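Local coordinates for protein glutathione S-transferase domain (Xanthobacter autotrophicus, PDB 4HZ2) that binds glutathione and probably transfers it to other molecules as a glutathione S-transferase, at residues Arg24-Asn29 against Val51-Gly56; Asn69-Val74 against Ala84-Asn89. All blocks are in the same frame, centred on the assembly; numbering follows the deposited sequence.

Interaction 1 (Arg24-Asn29 against Val51-Gly56). With GSH (glutathione), chain F.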
loop_
_atom_site.group_PDB
_atom_site.type_symbol
_atom_site.label_atom_id
_atom_site.label_comp_id
_atom_site.label_asym_id
_atom_site.label_seq_id
_atom_site.Cartn_x
_atom_site.Cartn_y
_atom_site.Cartn_z
ATOM N N ARG B 24 21.808 7.497 6.112
ATOM C CA ARG B 24 21.193 8.774 5.704
ATOM C C ARG B 24 19.711 8.586 5.454
ATOM O O ARG B 24 19.305 7.566 4.918
ATOM C CB ARG B 24 21.834 9.316 4.406
ATOM C CG ARG B 24 23.088 10.152 4.597
ATOM C CD ARG B 24 23.798 10.448 3.277
ATOM N NE ARG B 24 24.739 9.388 2.930
ATOM C CZ ARG B 24 24.740 8.730 1.774
ATOM N NH1 ARG B 24 23.863 9.040 0.828
ATOM N NH2 ARG B 24 25.629 7.772 1.554
ATOM N N ILE B 25 18.883 9.543 5.865
ATOM C CA ILE B 25 17.480 9.560 5.420
ATOM C C ILE B 25 17.309 10.758 4.482
ATOM O O ILE B 25 17.554 11.915 4.875
ATOM C CB ILE B 25 16.451 9.728 6.559
ATOM C CG1 ILE B 25 16.629 8.686 7.658
ATOM C CG2 ILE B 25 15.012 9.684 6.023
ATOM C CD1 ILE B 25 15.628 8.854 8.804
ATOM N N TYR B 26 16.889 10.484 3.251
ATOM C CA TYR B 26 16.443 11.551 2.346
ATOM C C TYR B 26 14.969 11.764 2.610
ATOM O O TYR B 26 14.177 10.828 2.456
ATOM C CB TYR B 26 16.663 11.150 0.887
ATOM C CG TYR B 26 18.128 11.052 0.545
ATOM C CD1 TYR B 26 18.891 9.946 0.938
ATOM C CD2 TYR B 26 18.753 12.072 -0.159
ATOM C CE1 TYR B 26 20.244 9.879 0.644
ATOM C CE2 TYR B 26 20.095 12.014 -0.461
ATOM C CZ TYR B 26 20.831 10.919 -0.059
ATOM O OH TYR B 26 22.159 10.898 -0.384
ATOM N N GLY B 27 14.609 12.986 3.013
ATOM C CA GLY B 27 13.224 13.272 3.360
ATOM C C GLY B 27 12.863 14.738 3.309
ATOM O O GLY B 27 13.708 15.595 3.064
ATOM N N MET B 28 11.581 15.017 3.540
ATOM C CA MET B 28 11.049 16.367 3.555
ATOM C C MET B 28 10.545 16.636 4.962
ATOM O O MET B 28 9.748 15.870 5.493
ATOM C CB MET B 28 9.879 16.473 2.567
ATOM C CG MET B 28 10.282 16.304 1.119
ATOM S SD MET B 28 8.812 16.205 0.073
ATOM C CE MET B 28 9.565 15.772 -1.498
ATOM N N ASN B 29 11.018 17.713 5.568
ATOM C CA ASN B 29 10.586 18.116 6.900
ATOM C C ASN B 29 9.072 18.359 6.874
ATOM O O ASN B 29 8.590 19.112 6.025
ATOM C CB ASN B 29 11.312 19.412 7.276
ATOM C CG ASN B 29 11.160 19.765 8.743
ATOM O OD1 ASN B 29 10.657 18.969 9.532
ATOM N ND2 ASN B 29 11.620 20.955 9.118
ATOM N N VAL B 51 18.934 14.306 5.225
ATOM C CA VAL B 51 19.196 15.051 4.001
ATOM C C VAL B 51 17.881 15.625 3.483
ATOM O O VAL B 51 17.046 14.901 2.918
ATOM C CB VAL B 51 19.822 14.163 2.911
ATOM C CG1 VAL B 51 20.206 15.008 1.695
ATOM C CG2 VAL B 51 21.026 13.418 3.464
ATOM N N GLU B 52 17.683 16.918 3.710
ATOM C CA GLU B 52 16.470 17.596 3.254
ATOM C C GLU B 52 16.432 17.572 1.730
ATOM O O GLU B 52 17.363 18.055 1.057
ATOM C CB GLU B 52 16.420 19.037 3.786
ATOM C CG GLU B 52 15.131 19.756 3.440
ATOM C CD GLU B 52 13.925 19.217 4.197
ATOM O OE1 GLU B 52 14.092 18.710 5.332
ATOM O OE2 GLU B 52 12.800 19.298 3.653
ATOM N N THR B 53 15.374 16.990 1.182
ATOM C CA THR B 53 15.268 16.729 -0.249
ATOM C C THR B 53 14.042 17.438 -0.779
ATOM O O THR B 53 12.958 17.279 -0.232
ATOM C CB THR B 53 15.155 15.207 -0.509
ATOM O OG1 THR B 53 16.329 14.558 -0.003
ATOM C CG2 THR B 53 15.045 14.891 -1.995
ATOM N N SER B 54 14.214 18.242 -1.824
ATOM C CA SER B 54 13.086 18.982 -2.396
ATOM C C SER B 54 12.253 18.136 -3.381
ATOM O O SER B 54 12.671 17.053 -3.814
ATOM C CB SER B 54 13.571 20.279 -3.058
ATOM O OG SER B 54 14.447 20.017 -4.146
ATOM N N SER B 55 11.066 18.637 -3.717
ATOM C CA SER B 55 10.222 18.028 -4.738
ATOM C C SER B 55 10.551 18.622 -6.113
ATOM O O SER B 55 10.529 19.834 -6.289
ATOM C CB SER B 55 8.743 18.250 -4.392
ATOM O OG SER B 55 7.890 17.620 -5.330
ATOM N N GLY B 56 10.862 17.774 -7.090
ATOM C CA GLY B 56 11.131 18.266 -8.440
ATOM C C GLY B 56 12.561 18.039 -8.895
ATOM O O GLY B 56 13.292 17.255 -8.291
HETATM N N1 GSH F . 4.255 4.862 -0.989
HETATM C CA1 GSH F . 5.252 5.933 -0.633
HETATM C C1 GSH F . 5.741 5.775 0.789
HETATM O O11 GSH F . 6.966 5.959 1.034
HETATM O O12 GSH F . 4.898 5.478 1.697
HETATM C CB1 GSH F . 4.669 7.332 -0.804
HETATM C CG1 GSH F . 5.734 8.346 -0.437
HETATM C CD1 GSH F . 5.408 9.729 -0.953
HETATM O OE1 GSH F . 4.297 9.973 -1.430
HETATM N N2 GSH F . 6.393 10.639 -0.832
HETATM C CA2 GSH F . 6.198 12.032 -1.232
HETATM C C2 GSH F . 7.102 12.389 -2.383
HETATM O O2 GSH F . 8.283 11.986 -2.409
HETATM C CB2 GSH F . 6.298 12.952 0.018
HETATM S SG2 GSH F . 5.254 12.470 1.466
HETATM N N3 GSH F . 6.588 13.141 -3.364
HETATM C CA3 GSH F . 6.877 12.885 -4.774
HETATM C C3 GSH F . 7.682 13.962 -5.470
HETATM O O31 GSH F . 8.090 13.742 -6.636
HETATM O O32 GSH F . 7.909 15.032 -4.863
HETATM O O HOH W 1 9.968 20.511 4.052
#

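Interaction 2 (Asn69-Val74 against Ala84-Asn89). With GSH (glutathione), chain F.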
loop_
_atom_site.group_PDB
_atom_site.type_symbol
_atom_site.label_atom_id
_atom_site.label_comp_id
_atom_site.label_asym_id
_atom_site.label_seq_id
_atom_site.Cartn_x
_atom_site.Cartn_y
_atom_site.Cartn_z
ATOM N N ASN B 69 16.232 5.851 -6.029
ATOM C CA ASN B 69 14.872 5.327 -6.011
ATOM C C ASN B 69 14.173 5.716 -7.316
ATOM O O ASN B 69 13.802 6.878 -7.500
ATOM C CB ASN B 69 14.107 5.855 -4.789
ATOM C CG ASN B 69 12.667 5.362 -4.766
ATOM O OD1 ASN B 69 12.342 4.391 -5.458
ATOM N ND2 ASN B 69 11.798 6.034 -4.001
ATOM N N ALA B 70 14.014 4.749 -8.232
ATOM C CA ALA B 70 13.406 5.014 -9.541
ATOM C C ALA B 70 11.970 5.551 -9.425
ATOM O O ALA B 70 11.485 6.224 -10.329
ATOM C CB ALA B 70 13.450 3.763 -10.432
ATOM N N ILE B 71 11.302 5.249 -8.315
ATOM C CA ILE B 71 9.946 5.740 -8.058
ATOM C C ILE B 71 9.947 7.275 -7.862
ATOM O O ILE B 71 8.940 7.953 -8.093
ATOM C CB ILE B 71 9.300 5.009 -6.836
ATOM C CG1 ILE B 71 9.286 3.482 -7.059
ATOM C CG2 ILE B 71 7.863 5.456 -6.623
ATOM C CD1 ILE B 71 9.014 2.621 -5.827
ATOM N N GLY B 72 11.081 7.832 -7.437
ATOM C CA GLY B 72 11.185 9.279 -7.270
ATOM C C GLY B 72 10.435 9.834 -6.066
ATOM O O GLY B 72 9.924 10.959 -6.111
ATOM N N LYS B 73 10.363 9.059 -4.983
ATOM C CA LYS B 73 9.671 9.497 -3.778
ATOM C C LYS B 73 10.565 9.391 -2.550
ATOM O O LYS B 73 11.413 8.500 -2.469
ATOM C CB LYS B 73 8.436 8.639 -3.567
ATOM C CG LYS B 73 7.333 8.860 -4.602
ATOM C CD LYS B 73 6.131 7.987 -4.272
ATOM C CE LYS B 73 5.113 7.971 -5.405
ATOM N NZ LYS B 73 4.618 9.329 -5.755
ATOM N N VAL B 74 10.360 10.284 -1.588
ATOM C CA VAL B 74 10.938 10.127 -0.264
ATOM C C VAL B 74 9.886 9.511 0.688
ATOM O O VAL B 74 8.668 9.640 0.461
ATOM C CB VAL B 74 11.475 11.467 0.300
ATOM C CG1 VAL B 74 12.663 11.963 -0.518
ATOM C CG2 VAL B 74 10.382 12.526 0.343
ATOM N N ALA B 84 20.116 1.351 -0.830
ATOM C CA ALA B 84 19.026 2.317 -0.729
ATOM C C ALA B 84 17.692 1.618 -0.511
ATOM O O ALA B 84 17.270 0.804 -1.329
ATOM C CB ALA B 84 18.963 3.185 -1.976
ATOM N N LEU B 85 17.045 1.962 0.599
ATOM C CA LEU B 85 15.751 1.412 0.976
ATOM C C LEU B 85 14.687 2.481 0.727
ATOM O O LEU B 85 14.898 3.661 0.986
ATOM C CB LEU B 85 15.755 1.001 2.458
ATOM C CG LEU B 85 16.811 -0.047 2.884
ATOM C CD1 LEU B 85 16.704 -0.350 4.375
ATOM C CD2 LEU B 85 16.722 -1.341 2.075
ATOM N N ARG B 86 13.537 2.064 0.215
ATOM C CA ARG B 86 12.469 2.998 -0.112
ATOM C C ARG B 86 11.127 2.451 0.368
ATOM O O ARG B 86 11.054 1.295 0.852
ATOM C CB ARG B 86 12.408 3.145 -1.611
ATOM C CG ARG B 86 12.306 1.778 -2.262
ATOM C CD ARG B 86 12.165 1.861 -3.751
ATOM N NE ARG B 86 12.153 0.530 -4.367
ATOM C CZ ARG B 86 12.122 0.337 -5.683
ATOM N NH1 ARG B 86 12.076 1.398 -6.481
ATOM N NH2 ARG B 86 12.110 -0.901 -6.197
ATOM N N GLU B 87 10.069 3.270 0.224
ATOM C CA GLU B 87 8.703 2.934 0.685
ATOM C C GLU B 87 8.619 2.942 2.207
ATOM O O GLU B 87 9.083 2.018 2.890
ATOM C CB GLU B 87 8.169 1.607 0.107
ATOM C CG GLU B 87 7.910 1.678 -1.387
ATOM C CD GLU B 87 6.814 2.686 -1.700
ATOM O OE1 GLU B 87 5.834 2.759 -0.898
ATOM O OE2 GLU B 87 6.917 3.393 -2.729
ATOM N N SER B 88 7.990 3.971 2.751
ATOM C CA SER B 88 7.992 4.153 4.197
ATOM C C SER B 88 7.528 2.923 4.968
ATOM O O SER B 88 8.063 2.642 6.031
ATOM C CB SER B 88 7.199 5.405 4.612
ATOM O OG SER B 88 5.833 5.259 4.284
ATOM N N ASN B 89 6.496 2.223 4.483
ATOM C CA ASN B 89 6.013 1.085 5.246
ATOM C C ASN B 89 6.958 -0.131 5.130
ATOM O O ASN B 89 7.037 -0.979 6.055
ATOM C CB ASN B 89 4.581 0.726 4.860
ATOM C CG ASN B 89 3.543 1.748 5.379
ATOM O OD1 ASN B 89 3.875 2.716 6.057
ATOM N ND2 ASN B 89 2.282 1.503 5.066
HETATM N N1 GSH F . 4.255 4.862 -0.989
HETATM C CA1 GSH F . 5.252 5.933 -0.633
HETATM C C1 GSH F . 5.741 5.775 0.789
HETATM O O11 GSH F . 6.966 5.959 1.034
HETATM O O12 GSH F . 4.898 5.478 1.697
HETATM C CB1 GSH F . 4.669 7.332 -0.804
HETATM C CG1 GSH F . 5.734 8.346 -0.437
HETATM C CD1 GSH F . 5.408 9.729 -0.953
HETATM O OE1 GSH F . 4.297 9.973 -1.430
HETATM N N2 GSH F . 6.393 10.639 -0.832
HETATM C CA2 GSH F . 6.198 12.032 -1.232
HETATM C C2 GSH F . 7.102 12.389 -2.383
HETATM O O2 GSH F . 8.283 11.986 -2.409
HETATM C CB2 GSH F . 6.298 12.952 0.018
HETATM S SG2 GSH F . 5.254 12.470 1.466
HETATM N N3 GSH F . 6.588 13.141 -3.364
HETATM C CA3 GSH F . 6.877 12.885 -4.774
HETATM C C3 GSH F . 7.682 13.962 -5.470
HETATM O O31 GSH F . 8.090 13.742 -6.636
HETATM O O32 GSH F . 7.909 15.032 -4.863
HETATM O O HOH W 2 9.319 4.952 -2.982
#

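Interaction 1 (Arg24-Asn29 against Val51-Gly56)
V51 lies against the ring of Y26 where two neighbouring parallel strands run side by side, the beta-alpha-beta crossover of the thioredoxin-like domain of a glutathione transferase, with helix 32-43 as its connection. The two side chains point the same way on one face of the sheet. V51 CB stands over one ring face, offset toward the rim, in a CH-pi contact 4.2 Å from the centroid, while CG1 continues along the ring to CE2. Y26 keeps CG anti to its carbonyl carbon (chi1 -67°), which lays the ring beside the valine, and T53 OG1 meets the ring edge at CD2. R24 runs alongside V51 through its CG and bends at chi3; its NH1 then reaches Y26 OH in a weak hydrogen bond. Replacing the Y26 ring by an alanine side chain is likely to open a gap beside V51 and leave R24 NH1 without this partner. Three backbone bonds pair the strands in parallel register: V51 N to I25 O, G27 N to V51 O, and T53 N to G27 O. On the other face the E52 chain folds at chi2 (70°) to bring its carboxylate to the backbone N-H of N29. OE2 accepts from N29 N through its syn lone pair at 3.1 Å, and OE1, whose bond from that N-H is weak, is also held by W50 NE1. Past the strand ends M28 reaches with an extended chain along the T53-S55 backbone, its CE 3.9 Å from S55 CB. Beside it, S55 OG donates to glutathione O32 at 2.6 Å.

Interaction 2 (Asn69-Val74 against Ala84-Asn89)
N69 and R86 meet by a hydrogen bond between amide and guanidinium: R86 NH1 donates to N69 OD1 at 3.2 Å, nearly straight (170°) and in the guanidinium plane, although the two flat groups are 79° apart. R86 CG sits between its backbone N and carbonyl carbon (chi1 53°), and the chain then runs extended past the amide, with CD close to OD1. From the opposite face of the amide plane, I71 N also reaches OD1, an Asx turn within the type I turn N69-G72. N69 ND2 in turn donates to K73 O, so the amide is gripped at both ends and its rotation is fixed. Van der Waals contact comes from I71, whose CD1 lies obliquely beside R86 NH1 at 3.4 Å and near E87 OE2. In the thioredoxin-like fold of glutathione transferases this loop leads to strand 76-78, and E87 is the N-cap residue ahead of helix 88-96. Two interactions of R86 cross the dimer: NE forms a salt bridge with E114 of the second subunit, and the guanidinium a cation-pi contact with W115 of that subunit. One water links N69 ND2 to E87 OE2. Ligand bonds complete the set: V74 N and O pair with glutathione O2 and N2, E87 OE1 takes glutathione N1 at 2.6 Å, and S88 grips the alpha-carboxylate of the gamma-glutamyl residue, its N donating to O11 and its OG to O12.

How the interactions relate
Along the chain, both segments of interaction 1 come before those of interaction 2, and their centres lie about 11 Å apart within the N-terminal domain. Both reach the same four-stranded mixed sheet, ordered 49-52, 24-27, 76-78, 84-86: the first joins an outer strand to its parallel neighbour, while the second ties the loop before strand 76-78 to the outer strand at the other side. V74 is where they touch, its CB 3.5 Å from Y26 O and its CG2 3.8 Å from M28 CE. One glutathione bridges the two, its glycyl carboxylate at interaction 1, its cysteinyl backbone and gamma-glutamyl end at interaction 2, an example of a binding site assembled from loops at strand ends and the start of helix 88-96.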